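Local coordinates for protein fluoroacetyl-CoA thioesterase (PDB 3KUV) that hydrolyses fluoroacetyl-CoA to fluoroacetate and CoA before it can react with citrate synthase, conferring fluoroacetate resistance, at residues B[64-78]-B[111-125]. The protein carries 1 engineered substitution. Numbering follows the deposited sequence.
Sequences GEGSLGTAICVTHTA and DEIGSGTHERAVIHL. With ACT (acetate ion), chain C.
A bend at chi3 (66°) in the Arg120 chain folds its guanidinium back over the neighbouring strand, while Ser67 sets OG between its own backbone N and carbonyl carbon (chi1 67°) to meet it. The grip is side-on: NE and NH2 of Arg120 each donate to Ser67 OG at 3.0 Å, with the oxygen practically in the guanidinium plane. One face of that plane lies over the backbone from Leu68 to Gly69, and NH1 forms a salt bridge with the active-site Glu50, giving the substrate-binding arginine a second polar partner. Strands 65-75 and 112-124 are antiparallel neighbours in the hot dog sheet, whose helix 42-57 packs on the Ser67 and Arg120 side. A classic beta bulge interrupts their register where Thr70 and Ala71 both face Glu119; Thr70 N donates to Glu119 O at 2.9 Å, whereas the bond from Ala71 N is weak. Just before it, Gly69 N donates to acetate O (3.2 Å); the ion is also hydrogen-bonded to the engineered Ser42 of the second subunit. On the other face, Leu68 CD1 packs crosswise against Ile123 CG2 at 3.7 Å, beside Phe128. From the bulge onward, residues 71-75 form an antiparallel ladder with the second subunit, continuing the sheet across the dimer.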
loop_
_atom_site.group_PDB
_atom_site.type_symbol
_atom_site.label_atom_id
_atom_site.label_comp_id
_atom_site.label_asym_id
_atom_site.label_seq_id
_atom_site.Cartn_x
_atom_site.Cartn_y
_atom_site.Cartn_z
ATOM N N GLY B 64 -0.357 -3.151 -25.891
ATOM C CA GLY B 64 -1.301 -4.033 -25.219
ATOM C C GLY B 64 -0.762 -4.602 -23.917
ATOM O O GLY B 64 -1.435 -5.422 -23.331
ATOM N N GLU B 65 0.476 -4.261 -23.559
ATOM C CA GLU B 65 1.023 -4.755 -22.261
ATOM C C GLU B 65 0.810 -3.727 -21.210
ATOM O O GLU B 65 0.721 -2.521 -21.476
ATOM C CB GLU B 65 2.513 -5.022 -22.404
ATOM C CG GLU B 65 2.809 -6.346 -23.164
ATOM C CD GLU B 65 4.259 -6.663 -23.387
ATOM O OE1 GLU B 65 5.229 -5.790 -23.302
ATOM O OE2 GLU B 65 4.510 -7.893 -23.601
ATOM N N GLY B 66 0.853 -4.200 -19.929
ATOM C CA GLY B 66 0.955 -3.346 -18.773
ATOM C C GLY B 66 1.650 -4.200 -17.710
ATOM O O GLY B 66 2.495 -4.984 -18.064
ATOM N N SER B 67 1.426 -3.881 -16.430
ATOM C CA SER B 67 2.140 -4.619 -15.368
ATOM C C SER B 67 1.336 -4.641 -14.094
ATOM O O SER B 67 0.404 -3.826 -13.882
ATOM C CB SER B 67 3.580 -4.022 -15.134
ATOM O OG SER B 67 3.405 -2.678 -14.584
ATOM N N LEU B 68 1.747 -5.542 -13.206
ATOM C CA LEU B 68 1.178 -5.670 -11.876
ATOM C C LEU B 68 2.304 -5.590 -10.854
ATOM O O LEU B 68 3.449 -5.982 -11.144
ATOM C CB LEU B 68 0.556 -7.065 -11.693
ATOM C CG LEU B 68 -0.654 -7.383 -12.565
ATOM C CD1 LEU B 68 -0.929 -8.899 -12.507
ATOM C CD2 LEU B 68 -1.905 -6.516 -12.229
ATOM N N GLY B 69 2.035 -4.990 -9.713
ATOM C CA GLY B 69 2.966 -5.101 -8.585
ATOM C C GLY B 69 2.913 -6.453 -7.926
ATOM O O GLY B 69 1.763 -6.941 -7.636
ATOM N N THR B 70 4.058 -7.123 -7.779
ATOM C CA THR B 70 4.078 -8.468 -7.188
ATOM C C THR B 70 4.695 -8.505 -5.798
ATOM O O THR B 70 4.497 -9.478 -5.064
ATOM C CB THR B 70 4.801 -9.488 -8.041
ATOM O OG1 THR B 70 6.133 -8.998 -8.279
ATOM C CG2 THR B 70 4.103 -9.587 -9.448
ATOM N N ALA B 71 5.361 -7.411 -5.368
ATOM C CA ALA B 71 5.892 -7.384 -3.994
ATOM C C ALA B 71 6.293 -5.983 -3.708
ATOM O O ALA B 71 6.705 -5.237 -4.588
ATOM C CB ALA B 71 7.094 -8.298 -3.792
ATOM N N ILE B 72 6.225 -5.619 -2.431
ATOM C CA ILE B 72 6.717 -4.334 -1.914
ATOM C C ILE B 72 7.297 -4.528 -0.521
ATOM O O ILE B 72 6.809 -5.338 0.270
ATOM C CB ILE B 72 5.695 -3.230 -1.927
ATOM C CG1 ILE B 72 6.471 -1.828 -1.892
ATOM C CG2 ILE B 72 4.650 -3.444 -0.843
ATOM C CD1 ILE B 72 5.955 -0.758 -2.690
ATOM N N CYS B 73 8.404 -3.849 -0.241
ATOM C CA CYS B 73 9.041 -4.079 1.096
ATOM C C CYS B 73 9.637 -2.727 1.487
ATOM O O CYS B 73 10.762 -2.378 0.998
ATOM C CB CYS B 73 10.082 -5.195 0.993
ATOM S SG CYS B 73 10.670 -5.759 2.622
ATOM N N VAL B 74 8.877 -1.920 2.224
ATOM C CA VAL B 74 9.295 -0.514 2.490
ATOM C C VAL B 74 9.110 -0.128 3.946
ATOM O O VAL B 74 8.159 -0.631 4.612
ATOM C CB VAL B 74 8.581 0.558 1.582
ATOM C CG1 VAL B 74 9.008 0.383 0.118
ATOM C CG2 VAL B 74 7.026 0.470 1.712
ATOM N N THR B 75 9.909 0.821 4.393
ATOM C CA THR B 75 9.598 1.488 5.618
ATOM C C THR B 75 8.735 2.742 5.419
ATOM O O THR B 75 8.569 3.201 4.294
ATOM C CB THR B 75 10.911 2.031 6.234
ATOM O OG1 THR B 75 11.535 2.916 5.265
ATOM C CG2 THR B 75 11.822 0.832 6.527
ATOM N N HIS B 76 8.122 3.219 6.525
ATOM C CA HIS B 76 7.413 4.501 6.495
ATOM C C HIS B 76 7.979 5.202 7.738
ATOM O O HIS B 76 7.633 4.801 8.895
ATOM C CB HIS B 76 5.863 4.173 6.387
ATOM C CG HIS B 76 4.940 5.282 5.859
ATOM N ND1 HIS B 76 5.355 6.554 5.506
ATOM C CD2 HIS B 76 3.607 5.241 5.592
ATOM C CE1 HIS B 76 4.298 7.270 5.139
ATOM N NE2 HIS B 76 3.206 6.491 5.190
ATOM N N THR B 77 8.864 6.145 7.518
ATOM C CA THR B 77 9.772 6.707 8.612
ATOM C C THR B 77 9.276 8.096 9.148
ATOM O O THR B 77 9.818 8.609 10.149
ATOM C CB THR B 77 11.193 6.782 8.149
ATOM O OG1 THR B 77 11.288 7.532 6.926
ATOM C CG2 THR B 77 11.704 5.375 7.851
ATOM N N ALA B 78 8.400 8.756 8.415
ATOM C CA ALA B 78 7.845 10.062 8.834
ATOM C C ALA B 78 6.501 10.240 8.184
ATOM O O ALA B 78 6.250 9.661 7.120
ATOM C CB ALA B 78 8.798 11.239 8.450
ATOM N N ASP B 111 11.140 15.734 5.209
ATOM C CA ASP B 111 11.769 14.555 5.731
ATOM C C ASP B 111 11.856 13.450 4.644
ATOM O O ASP B 111 11.001 13.372 3.765
ATOM C CB ASP B 111 10.907 13.929 6.858
ATOM C CG ASP B 111 10.748 14.838 8.081
ATOM O OD1 ASP B 111 11.825 15.332 8.558
ATOM O OD2 ASP B 111 9.587 15.082 8.512
ATOM N N GLU B 112 12.800 12.543 4.794
ATOM C CA GLU B 112 12.741 11.236 4.115
ATOM C C GLU B 112 11.540 10.482 4.701
ATOM O O GLU B 112 11.370 10.479 5.973
ATOM C CB GLU B 112 14.108 10.586 4.322
ATOM C CG GLU B 112 14.231 9.122 4.342
ATOM C CD GLU B 112 14.461 8.417 2.978
ATOM O OE1 GLU B 112 15.641 8.304 2.479
ATOM O OE2 GLU B 112 13.458 7.872 2.446
ATOM N N ILE B 113 10.660 9.892 3.921
ATOM C CA ILE B 113 9.471 9.284 4.469
ATOM C C ILE B 113 9.444 7.784 4.248
ATOM O O ILE B 113 8.593 7.123 4.837
ATOM C CB ILE B 113 8.141 9.869 3.958
ATOM C CG1 ILE B 113 8.046 9.662 2.427
ATOM C CG2 ILE B 113 8.093 11.389 4.247
ATOM C CD1 ILE B 113 6.593 10.026 1.902
ATOM N N GLY B 114 10.338 7.164 3.447
ATOM C CA GLY B 114 10.255 5.636 3.355
ATOM C C GLY B 114 11.240 5.221 2.283
ATOM O O GLY B 114 11.568 6.010 1.378
ATOM N N SER B 115 11.634 3.961 2.342
ATOM C CA SER B 115 12.524 3.401 1.304
ATOM C C SER B 115 12.447 1.908 1.352
ATOM O O SER B 115 12.029 1.314 2.362
ATOM C CB SER B 115 14.023 3.806 1.360
ATOM O OG SER B 115 14.606 3.335 2.494
ATOM N N GLY B 116 12.781 1.275 0.208
ATOM C CA GLY B 116 12.831 -0.143 0.171
ATOM C C GLY B 116 12.797 -0.608 -1.264
ATOM O O GLY B 116 13.481 -0.030 -2.110
ATOM N N THR B 117 12.140 -1.733 -1.481
ATOM C CA THR B 117 12.161 -2.424 -2.759
ATOM C C THR B 117 10.750 -2.679 -3.279
ATOM O O THR B 117 9.789 -2.738 -2.516
ATOM C CB THR B 117 12.924 -3.768 -2.688
ATOM O OG1 THR B 117 12.382 -4.559 -1.587
ATOM C CG2 THR B 117 14.458 -3.572 -2.446
ATOM N N HIS B 118 10.627 -2.878 -4.592
ATOM C CA HIS B 118 9.320 -3.142 -5.247
ATOM C C HIS B 118 9.613 -4.003 -6.468
ATOM O O HIS B 118 10.600 -3.730 -7.230
ATOM C CB HIS B 118 8.717 -1.824 -5.736
ATOM C CG HIS B 118 7.378 -2.021 -6.415
ATOM N ND1 HIS B 118 6.977 -1.432 -7.610
ATOM C CD2 HIS B 118 6.351 -2.811 -6.019
ATOM C CE1 HIS B 118 5.733 -1.811 -7.891
ATOM N NE2 HIS B 118 5.347 -2.636 -6.952
ATOM N N GLU B 119 8.782 -4.991 -6.716
ATOM C CA GLU B 119 8.912 -5.826 -7.961
ATOM C C GLU B 119 7.600 -5.797 -8.693
ATOM O O GLU B 119 6.521 -5.694 -8.069
ATOM C CB GLU B 119 9.212 -7.263 -7.579
ATOM C CG GLU B 119 10.678 -7.432 -6.999
ATOM C CD GLU B 119 10.825 -6.954 -5.584
ATOM O OE1 GLU B 119 9.906 -7.232 -4.809
ATOM O OE2 GLU B 119 11.846 -6.378 -5.181
ATOM N N ARG B 120 7.716 -5.890 -10.025
ATOM C CA ARG B 120 6.576 -5.889 -10.929
ATOM C C ARG B 120 6.689 -6.993 -11.964
ATOM O O ARG B 120 7.761 -7.482 -12.229
ATOM C CB ARG B 120 6.517 -4.570 -11.698
ATOM C CG ARG B 120 6.383 -3.351 -10.697
ATOM C CD ARG B 120 5.993 -2.050 -11.397
ATOM N NE ARG B 120 4.652 -2.079 -11.969
ATOM C CZ ARG B 120 3.516 -2.056 -11.276
ATOM N NH1 ARG B 120 3.596 -1.840 -9.932
ATOM N NH2 ARG B 120 2.310 -2.217 -11.825
ATOM N N ALA B 121 5.563 -7.378 -12.555
ATOM C CA ALA B 121 5.513 -8.346 -13.619
ATOM C C ALA B 121 4.747 -7.762 -14.830
ATOM O O ALA B 121 3.623 -7.256 -14.649
ATOM C CB ALA B 121 4.803 -9.633 -13.181
ATOM N N VAL B 122 5.350 -7.850 -16.008
ATOM C CA VAL B 122 4.666 -7.461 -17.261
ATOM C C VAL B 122 3.546 -8.465 -17.599
ATOM O O VAL B 122 3.671 -9.649 -17.381
ATOM C CB VAL B 122 5.682 -7.465 -18.397
ATOM C CG1 VAL B 122 4.926 -7.013 -19.708
ATOM C CG2 VAL B 122 6.800 -6.416 -18.112
ATOM N N ILE B 123 2.425 -7.892 -18.003
ATOM C CA ILE B 123 1.195 -8.694 -18.309
ATOM C C ILE B 123 0.670 -8.271 -19.670
ATOM O O ILE B 123 0.854 -7.125 -20.103
ATOM C CB ILE B 123 0.089 -8.628 -17.249
ATOM C CG1 ILE B 123 -0.359 -7.187 -16.996
ATOM C CG2 ILE B 123 0.494 -9.379 -15.939
ATOM C CD1 ILE B 123 -1.698 -7.135 -16.270
ATOM N N HIS B 124 -0.005 -9.231 -20.339
ATOM C CA HIS B 124 -0.778 -8.877 -21.543
ATOM C C HIS B 124 -2.154 -8.439 -21.017
ATOM O O HIS B 124 -2.856 -9.271 -20.387
ATOM C CB HIS B 124 -0.903 -10.116 -22.412
ATOM C CG HIS B 124 -1.629 -9.831 -23.701
ATOM N ND1 HIS B 124 -2.995 -9.953 -23.835
ATOM C CD2 HIS B 124 -1.181 -9.293 -24.871
ATOM C CE1 HIS B 124 -3.343 -9.616 -25.071
ATOM N NE2 HIS B 124 -2.265 -9.197 -25.714
ATOM N N LEU B 125 -2.508 -7.146 -21.120
ATOM C CA LEU B 125 -3.735 -6.632 -20.478
ATOM C C LEU B 125 -5.027 -7.411 -20.826
ATOM O O LEU B 125 -5.803 -7.758 -19.910
ATOM C CB LEU B 125 -3.967 -5.085 -20.757
ATOM C CG LEU B 125 -2.856 -4.295 -20.046
ATOM C CD1 LEU B 125 -2.904 -2.848 -20.582
ATOM C CD2 LEU B 125 -2.973 -4.304 -18.535
HETATM C C ACT C . -1.865 -3.689 -8.120
HETATM O O ACT C . -0.561 -4.035 -8.134
HETATM O OXT ACT C . -2.231 -2.544 -7.621
HETATM C CH3 ACT C . -2.883 -4.631 -8.720
HETATM O O HOH W 1 7.557 -9.829 -10.401
HETATM O O HOH W 2 14.072 3.970 5.365
#